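Local coordinates for phosphoserine aminotransferase (Bacillus circulans, PDB 2C0R), which catalyses the reversible, pyridoxal-phosphate-dependent transamination between phosphoserine and 2-oxoglutarate in serine biosynthesis, and the matching phosphohydroxythreonine step of pyridoxine synthesis, at residues T100-S105 and E152-A157; G156-A161 and I178-F183; L146-N151 and K160-T165. The protein carries 1 engineered substitution. All coordinates share one frame; numbering follows the deposited sequence.

Contact 1: T100-S105 and E152-A157; sequences TGSWAS and ETIEGA. With PLP (pyridoxal-5'-phosphate), chain C.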
# COMPACT_ATOMS: atom_id res chain seq x y z
N THR A 100 25.75 -4.21 7.03
CA THR A 100 25.58 -5.26 8.04
C THR A 100 24.94 -6.50 7.49
O THR A 100 24.64 -7.43 8.26
CB THR A 100 24.73 -4.73 9.24
OG1 THR A 100 23.62 -4.00 8.68
CG2 THR A 100 25.56 -3.77 10.07
N GLY A 101 24.68 -6.57 6.19
CA GLY A 101 24.02 -7.80 5.72
C GLY A 101 23.05 -7.46 4.60
O GLY A 101 23.12 -6.47 3.86
N SER A 102 22.07 -8.31 4.46
CA SER A 102 21.21 -8.31 3.28
C SER A 102 20.40 -7.07 3.10
O SER A 102 20.24 -6.56 1.96
CB SER A 102 20.26 -9.52 3.39
OG SER A 102 21.04 -10.71 3.23
N TRP A 103 19.84 -6.56 4.20
CA TRP A 103 18.98 -5.37 3.98
C TRP A 103 19.80 -4.09 3.87
O TRP A 103 19.39 -3.18 3.15
CB TRP A 103 17.94 -5.34 5.10
CG TRP A 103 16.89 -6.40 4.84
CD1 TRP A 103 16.59 -7.48 5.60
CD2 TRP A 103 16.01 -6.44 3.71
NE1 TRP A 103 15.57 -8.20 5.02
CE2 TRP A 103 15.20 -7.58 3.86
CE3 TRP A 103 15.84 -5.62 2.58
CZ2 TRP A 103 14.22 -7.92 2.92
CZ3 TRP A 103 14.86 -5.96 1.64
CH2 TRP A 103 14.07 -7.10 1.81
N ALA A 104 20.94 -4.00 4.55
CA ALA A 104 21.82 -2.89 4.30
C ALA A 104 22.25 -2.89 2.84
O ALA A 104 22.30 -1.87 2.18
CB ALA A 104 23.08 -3.04 5.13
N SER A 105 22.52 -4.09 2.31
CA SER A 105 22.98 -4.17 0.91
C SER A 105 21.90 -3.69 -0.05
O SER A 105 22.19 -3.03 -1.06
CB SER A 105 23.39 -5.58 0.51
OG SER A 105 24.58 -5.96 1.18
N GLU A 152 19.05 -6.80 11.11
CA GLU A 152 19.24 -7.49 9.84
C GLU A 152 18.43 -8.78 9.92
O GLU A 152 18.94 -9.78 10.46
CB GLU A 152 20.72 -7.76 9.60
CG GLU A 152 21.45 -6.51 9.11
CD GLU A 152 21.17 -6.15 7.66
OE1 GLU A 152 20.27 -6.73 7.03
OE2 GLU A 152 21.86 -5.25 7.13
N THR A 153 17.25 -8.66 9.37
CA THR A 153 16.22 -9.69 9.44
C THR A 153 16.65 -11.03 8.87
O THR A 153 16.16 -12.06 9.37
CB THR A 153 15.02 -9.20 8.57
OG1 THR A 153 14.95 -7.78 8.76
CG2 THR A 153 13.76 -9.89 9.05
N ILE A 154 17.49 -11.02 7.83
CA ILE A 154 17.87 -12.29 7.18
C ILE A 154 19.03 -12.95 7.89
O ILE A 154 19.07 -14.18 8.02
CB ILE A 154 18.16 -12.03 5.68
CG1 ILE A 154 16.85 -11.82 4.94
CG2 ILE A 154 19.01 -13.15 5.09
CD1 ILE A 154 16.96 -11.27 3.53
N GLU A 155 20.00 -12.14 8.32
CA GLU A 155 21.17 -12.70 8.99
C GLU A 155 20.93 -12.97 10.47
O GLU A 155 21.60 -13.85 11.04
CB GLU A 155 22.36 -11.75 8.80
CG GLU A 155 23.07 -11.95 7.45
CD GLU A 155 22.39 -11.31 6.27
OE1 GLU A 155 21.84 -10.23 6.49
OE2 GLU A 155 22.31 -11.77 5.10
N GLY A 156 19.99 -12.26 11.10
CA GLY A 156 19.72 -12.48 12.51
C GLY A 156 20.63 -11.65 13.42
O GLY A 156 20.86 -12.03 14.56
N ALA A 157 21.11 -10.49 12.96
CA ALA A 157 21.98 -9.63 13.73
C ALA A 157 21.21 -8.35 14.08
O ALA A 157 20.32 -7.91 13.33
CB ALA A 157 23.26 -9.26 13.00
N1 PLP C . 14.34 -3.79 5.51
C2 PLP C . 14.26 -4.79 6.42
C2A PLP C . 15.20 -4.72 7.62
C3 PLP C . 13.36 -5.81 6.27
O3 PLP C . 13.22 -6.78 7.20
C4 PLP C . 12.48 -5.75 5.20
C4A PLP C . 11.46 -6.88 5.02
C5 PLP C . 12.63 -4.77 4.24
C6 PLP C . 13.50 -3.73 4.43
C5A PLP C . 11.78 -4.78 2.97
O4P PLP C . 10.45 -4.39 3.26
P PLP C . 9.32 -4.30 2.14
O1P PLP C . 8.14 -3.68 2.82
O2P PLP C . 9.09 -5.74 1.73
O3P PLP C . 9.89 -3.48 1.04
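The carboxylate of Glu152 binds the start of helix 102-114 and the loop before it with three hydrogen bonds, at the cofactor site of this class-V, PLP-dependent aminotransferase. Glu152 OE1 takes Trp103 N on the syn lone pair at 2.9 Å. Glu152 OE2 is gripped twice, by Ala104 N on its syn lone pair and by Thr100 OG1, 2.7 Å away, on its anti lone pair. A bend at chi2 (-75°) brings CD of Glu152 back toward the helix end, whose first-turn N-H groups would probably stabilise the negative charge. Glu155, also bent at chi2, adds a second carboxylate: Ser102 N points almost straight at Glu155 OE1 (2.8 Å, 172°), meeting it from above the carboxylate plane, while Ser102 OG makes a very short bond to Glu155 OE2. Gly101, at the N-cap, passes with its CA close to Glu155 OE1. Outside this polar layer, the Trp103 indole lies against the pyridine ring of PLP, with PLP C4 3.5 Å above its plane and offset toward the rim. An alanine in place of Trp103 would probably leave this face of the cofactor ring without the indole that lies against it and open a gap beside Ile154. Ile154 CD1 approaches the indole obliquely, 3.7 Å from Trp103 NE1. Thr153 OG1 hydrogen-bonds the phenolic O3 of PLP at 2.5 Å.

Contact 2: G156-A161 and I178-F183; sequences GAQFKA and ILSRPF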
# COMPACT_ATOMS: atom_id res chain seq x y z
N GLY A 156 19.99 -12.26 11.10
CA GLY A 156 19.72 -12.48 12.51
C GLY A 156 20.63 -11.65 13.42
O GLY A 156 20.86 -12.03 14.56
N ALA A 157 21.11 -10.49 12.96
CA ALA A 157 21.98 -9.63 13.73
C ALA A 157 21.21 -8.35 14.08
O ALA A 157 20.32 -7.91 13.33
CB ALA A 157 23.26 -9.26 13.00
N GLN A 158 21.55 -7.74 15.20
CA GLN A 158 20.83 -6.56 15.66
C GLN A 158 21.74 -5.63 16.46
O GLN A 158 22.48 -6.10 17.36
CB GLN A 158 19.67 -7.03 16.56
CG GLN A 158 18.81 -5.83 17.00
CD GLN A 158 17.66 -6.38 17.85
OE1 GLN A 158 17.82 -7.42 18.55
NE2 GLN A 158 16.50 -5.72 17.80
N PHE A 159 21.71 -4.35 16.17
CA PHE A 159 22.40 -3.38 17.01
C PHE A 159 21.68 -3.19 18.33
O PHE A 159 20.46 -3.08 18.36
CB PHE A 159 22.48 -1.99 16.35
CG PHE A 159 23.45 -1.91 15.20
CD1 PHE A 159 23.06 -1.87 13.89
CD2 PHE A 159 24.84 -1.89 15.47
CE1 PHE A 159 23.97 -1.78 12.84
CE2 PHE A 159 25.76 -1.79 14.42
CZ PHE A 159 25.33 -1.75 13.10
N LYS A 160 22.50 -3.12 19.38
CA LYS A 160 21.92 -2.79 20.69
C LYS A 160 21.93 -1.30 20.96
O LYS A 160 21.28 -0.84 21.88
CB LYS A 160 22.70 -3.42 21.83
CG LYS A 160 22.81 -4.95 21.66
CD LYS A 160 23.59 -5.45 22.90
CE LYS A 160 24.34 -6.73 22.56
NZ LYS A 160 23.38 -7.80 22.27
N ALA A 161 22.70 -0.55 20.20
CA ALA A 161 22.86 0.88 20.42
C ALA A 161 23.28 1.50 19.09
O ALA A 161 23.81 0.81 18.22
CB ALA A 161 23.92 1.18 21.47
N ILE A 178 11.18 -2.23 14.87
CA ILE A 178 10.62 -0.99 15.40
C ILE A 178 9.56 -1.27 16.43
O ILE A 178 8.70 -2.15 16.28
CB ILE A 178 10.06 -0.12 14.25
CG1 ILE A 178 9.96 1.34 14.72
CG2 ILE A 178 8.75 -0.68 13.75
CD1 ILE A 178 9.58 2.30 13.61
N LEU A 179 9.58 -0.51 17.51
CA LEU A 179 8.69 -0.67 18.67
C LEU A 179 8.77 -2.07 19.29
O LEU A 179 7.81 -2.54 19.88
CB LEU A 179 7.23 -0.32 18.32
CG LEU A 179 7.02 1.00 17.60
CD1 LEU A 179 5.50 1.26 17.50
CD2 LEU A 179 7.70 2.19 18.28
N SER A 180 9.98 -2.64 19.23
CA SER A 180 10.29 -3.84 20.02
C SER A 180 11.05 -3.46 21.28
O SER A 180 11.22 -4.32 22.17
CB SER A 180 11.14 -4.83 19.23
OG SER A 180 12.40 -4.31 18.93
N ARG A 181 11.50 -2.22 21.36
CA ARG A 181 12.42 -1.84 22.42
C ARG A 181 12.44 -0.32 22.51
O ARG A 181 12.26 0.32 21.48
CB ARG A 181 13.84 -2.38 22.17
CG ARG A 181 14.43 -2.11 20.81
CD ARG A 181 15.94 -1.97 20.72
NE ARG A 181 16.29 -1.89 19.28
CZ ARG A 181 17.49 -2.24 18.83
NH1 ARG A 181 17.80 -2.18 17.53
NH2 ARG A 181 18.41 -2.66 19.72
N PRO A 182 12.67 0.23 23.67
CA PRO A 182 12.87 1.68 23.76
C PRO A 182 14.11 2.05 22.96
O PRO A 182 15.11 1.35 22.85
CB PRO A 182 13.13 1.94 25.24
CG PRO A 182 12.60 0.73 25.94
CD PRO A 182 12.79 -0.44 24.99
N PHE A 183 14.02 3.24 22.37
CA PHE A 183 15.16 3.92 21.82
C PHE A 183 14.84 5.42 21.85
O PHE A 183 13.67 5.81 21.94
CB PHE A 183 15.51 3.44 20.42
CG PHE A 183 14.55 3.80 19.31
CD1 PHE A 183 14.73 4.90 18.47
CD2 PHE A 183 13.46 3.00 19.10
CE1 PHE A 183 13.83 5.22 17.47
CE2 PHE A 183 12.55 3.27 18.08
CZ PHE A 183 12.77 4.35 17.26
O HOH W 1 14.36 -6.04 19.70
O HOH W 2 18.54 -1.57 22.75
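Gln158 and Arg181 reach toward each other tip to tip where the short hairpin strand 157-158 faces the loop between strands 170-173 and 190-194 of the large mixed sheet. Gln158 CG stands anti to the backbone N (chi1 -176°), and the chain beyond it is extended. Gln158 NE2 sits over the centre of one face of the Arg181 guanidinium, 3.7 Å above the plane, with the amide and guanidinium planes 44° apart. That NE2 hydrogen-bonds Asp177 OD2, which also forms a salt bridge with Arg181 NH1, so one carboxylate ties both tips together. A water accepts from Gln158 NE2 and donates to Ser180 OG, which is bonded to the Asp177 carbonyl as well. Phe159 contributes its carbonyl oxygen, near the guanidinium plane at the edge. Arg181 NH2 gives the stronger bond to Phe159 O, very short at 2.5 Å with an N-H...O angle of 154°; the bond from NH1 is weak. At Lys160 CB points away and the backbone takes over, CA lying near the guanidinium plane. A second water completes the link, donating to Lys160 O at 3.0 Å and accepting from Arg181 NH2 at 3.2 Å.

Contact 3: L146-N151 and K160-T165; sequences LHLTSN and KAFPDT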
# COMPACT_ATOMS: atom_id res chain seq x y z
N LEU A 146 23.87 9.19 7.44
CA LEU A 146 24.41 7.86 7.72
C LEU A 146 23.20 6.93 7.85
O LEU A 146 22.36 7.24 8.70
CB LEU A 146 25.25 7.80 9.00
CG LEU A 146 25.67 6.37 9.38
CD1 LEU A 146 26.76 5.86 8.46
CD2 LEU A 146 26.10 6.31 10.83
N HIS A 147 23.14 5.86 7.07
CA HIS A 147 22.03 4.91 7.13
C HIS A 147 22.54 3.60 7.77
O HIS A 147 23.57 3.10 7.39
CB HIS A 147 21.58 4.65 5.71
CG HIS A 147 20.44 3.70 5.60
ND1 HIS A 147 20.59 2.32 5.74
CD2 HIS A 147 19.14 3.91 5.33
CE1 HIS A 147 19.38 1.77 5.59
NE2 HIS A 147 18.48 2.71 5.33
N LEU A 148 21.78 3.14 8.74
CA LEU A 148 22.02 1.80 9.28
C LEU A 148 20.72 1.03 9.27
O LEU A 148 19.62 1.61 9.17
CB LEU A 148 22.65 1.88 10.67
CG LEU A 148 21.93 2.61 11.80
CD1 LEU A 148 20.82 1.81 12.45
CD2 LEU A 148 22.92 2.97 12.92
N THR A 149 20.89 -0.25 9.42
CA THR A 149 19.81 -1.22 9.55
C THR A 149 19.83 -1.71 10.98
O THR A 149 20.82 -2.35 11.37
CB THR A 149 20.06 -2.36 8.54
OG1 THR A 149 20.33 -1.74 7.27
CG2 THR A 149 18.85 -3.26 8.39
N SER A 150 18.80 -1.42 11.76
CA SER A 150 18.86 -1.73 13.17
C SER A 150 18.84 -3.25 13.39
O SER A 150 19.53 -3.71 14.31
CB SER A 150 17.73 -1.12 13.98
OG SER A 150 16.49 -1.53 13.44
N ASN A 151 18.07 -3.95 12.59
CA ASN A 151 17.98 -5.40 12.75
C ASN A 151 18.05 -6.01 11.37
O ASN A 151 17.19 -5.69 10.53
CB ASN A 151 16.65 -5.73 13.45
CG ASN A 151 16.53 -7.23 13.77
OD1 ASN A 151 17.12 -7.65 14.76
ND2 ASN A 151 15.77 -7.97 12.99
N LYS A 160 22.50 -3.12 19.38
CA LYS A 160 21.92 -2.79 20.69
C LYS A 160 21.93 -1.30 20.96
O LYS A 160 21.28 -0.84 21.88
CB LYS A 160 22.70 -3.42 21.83
CG LYS A 160 22.81 -4.95 21.66
CD LYS A 160 23.59 -5.45 22.90
CE LYS A 160 24.34 -6.73 22.56
NZ LYS A 160 23.38 -7.80 22.27
N ALA A 161 22.70 -0.55 20.20
CA ALA A 161 22.86 0.88 20.42
C ALA A 161 23.28 1.50 19.09
O ALA A 161 23.81 0.81 18.22
CB ALA A 161 23.92 1.18 21.47
N PHE A 162 23.05 2.79 18.98
CA PHE A 162 23.24 3.56 17.75
C PHE A 162 24.26 4.67 17.99
O PHE A 162 24.41 5.18 19.10
CB PHE A 162 21.90 4.16 17.33
CG PHE A 162 20.83 3.07 17.22
CD1 PHE A 162 19.77 3.06 18.12
CD2 PHE A 162 20.92 2.11 16.23
CE1 PHE A 162 18.78 2.10 18.03
CE2 PHE A 162 19.93 1.13 16.19
CZ PHE A 162 18.87 1.09 17.09
N PRO A 163 24.94 5.00 16.90
CA PRO A 163 26.04 5.97 16.98
C PRO A 163 25.49 7.38 17.05
O PRO A 163 24.37 7.69 16.64
CB PRO A 163 26.74 5.77 15.64
CG PRO A 163 25.58 5.49 14.73
CD PRO A 163 24.72 4.51 15.52
N ASP A 164 26.32 8.27 17.57
CA ASP A 164 25.97 9.69 17.58
C ASP A 164 26.68 10.30 16.37
O ASP A 164 27.90 10.23 16.30
CB ASP A 164 26.35 10.34 18.90
CG ASP A 164 25.59 9.85 20.12
OD1 ASP A 164 24.34 9.66 20.07
OD2 ASP A 164 26.23 9.66 21.19
N THR A 165 25.93 10.86 15.46
CA THR A 165 26.51 11.29 14.18
C THR A 165 26.64 12.79 14.10
O THR A 165 26.94 13.31 13.03
CB THR A 165 25.64 10.73 13.03
OG1 THR A 165 24.28 11.13 13.21
CG2 THR A 165 25.66 9.20 13.11
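Strand 143-149, an inner strand of the large mixed sheet, is packed here by the loop that returns from the hairpin 151-158 and runs almost antiparallel to it, with directions 173° apart. Leu146 and Leu148, alternate residues of the strand, both point at the loop, and the meeting is apolar throughout. Leu146 CD2 lies 3.7 Å from Thr165 CG2 and also touches Pro163 CG. Leu148 divides its two methyls. Leu148 CD2 meets the proline ring tip to tip, 3.5 Å from Pro163 CD, while Leu148 CD1 comes obliquely to the neighbouring aromatic ring, 3.8 Å from Phe162 CD2. The Leu148 and Phe162 side chains cross at about a right angle. Just beyond the strand, Ser150 CB lies at the ring edge, 3.8 Å from Phe162 CE2. The Ser150 hydroxyl, held between the backbone N and the carbonyl carbon (chi1 56°), instead bonds Asp177 OD1. Phe162 also meets Phe188 edge-to-face, and Thr165 OG1 is bonded to Val168 O. Strand 170-173 flanks the contact, with Leu170 touching Leu146, Leu148 and Thr165, while strand 94-99 adds Val98 against both leucines and helix 102-114 packs on His147 and Thr149.

How the contacts relate
All three contacts are mainly buried, though contact 2 reaches the surface at Lys160. The chain between 146 and 165 serves each in turn: contacts 1 and 2 share Gly156 and Ala157, contacts 2 and 3 share Lys160 and Ala161. Contact 1, at the cofactor, spends carboxylates on a helix start; contact 2 relies on an arginine, a backbone carbonyl and waters; contact 3, at the sheet, is apolar. They also touch directly. Thr100 CG2 of contact 1 packs on Phe159 CZ of contact 2 at 3.6 Å, Arg181 NH1 of contact 2 lies 3.5 Å from Phe162 CZ of contact 3, and Thr149 of contact 3 packs against Trp103 and Ala104.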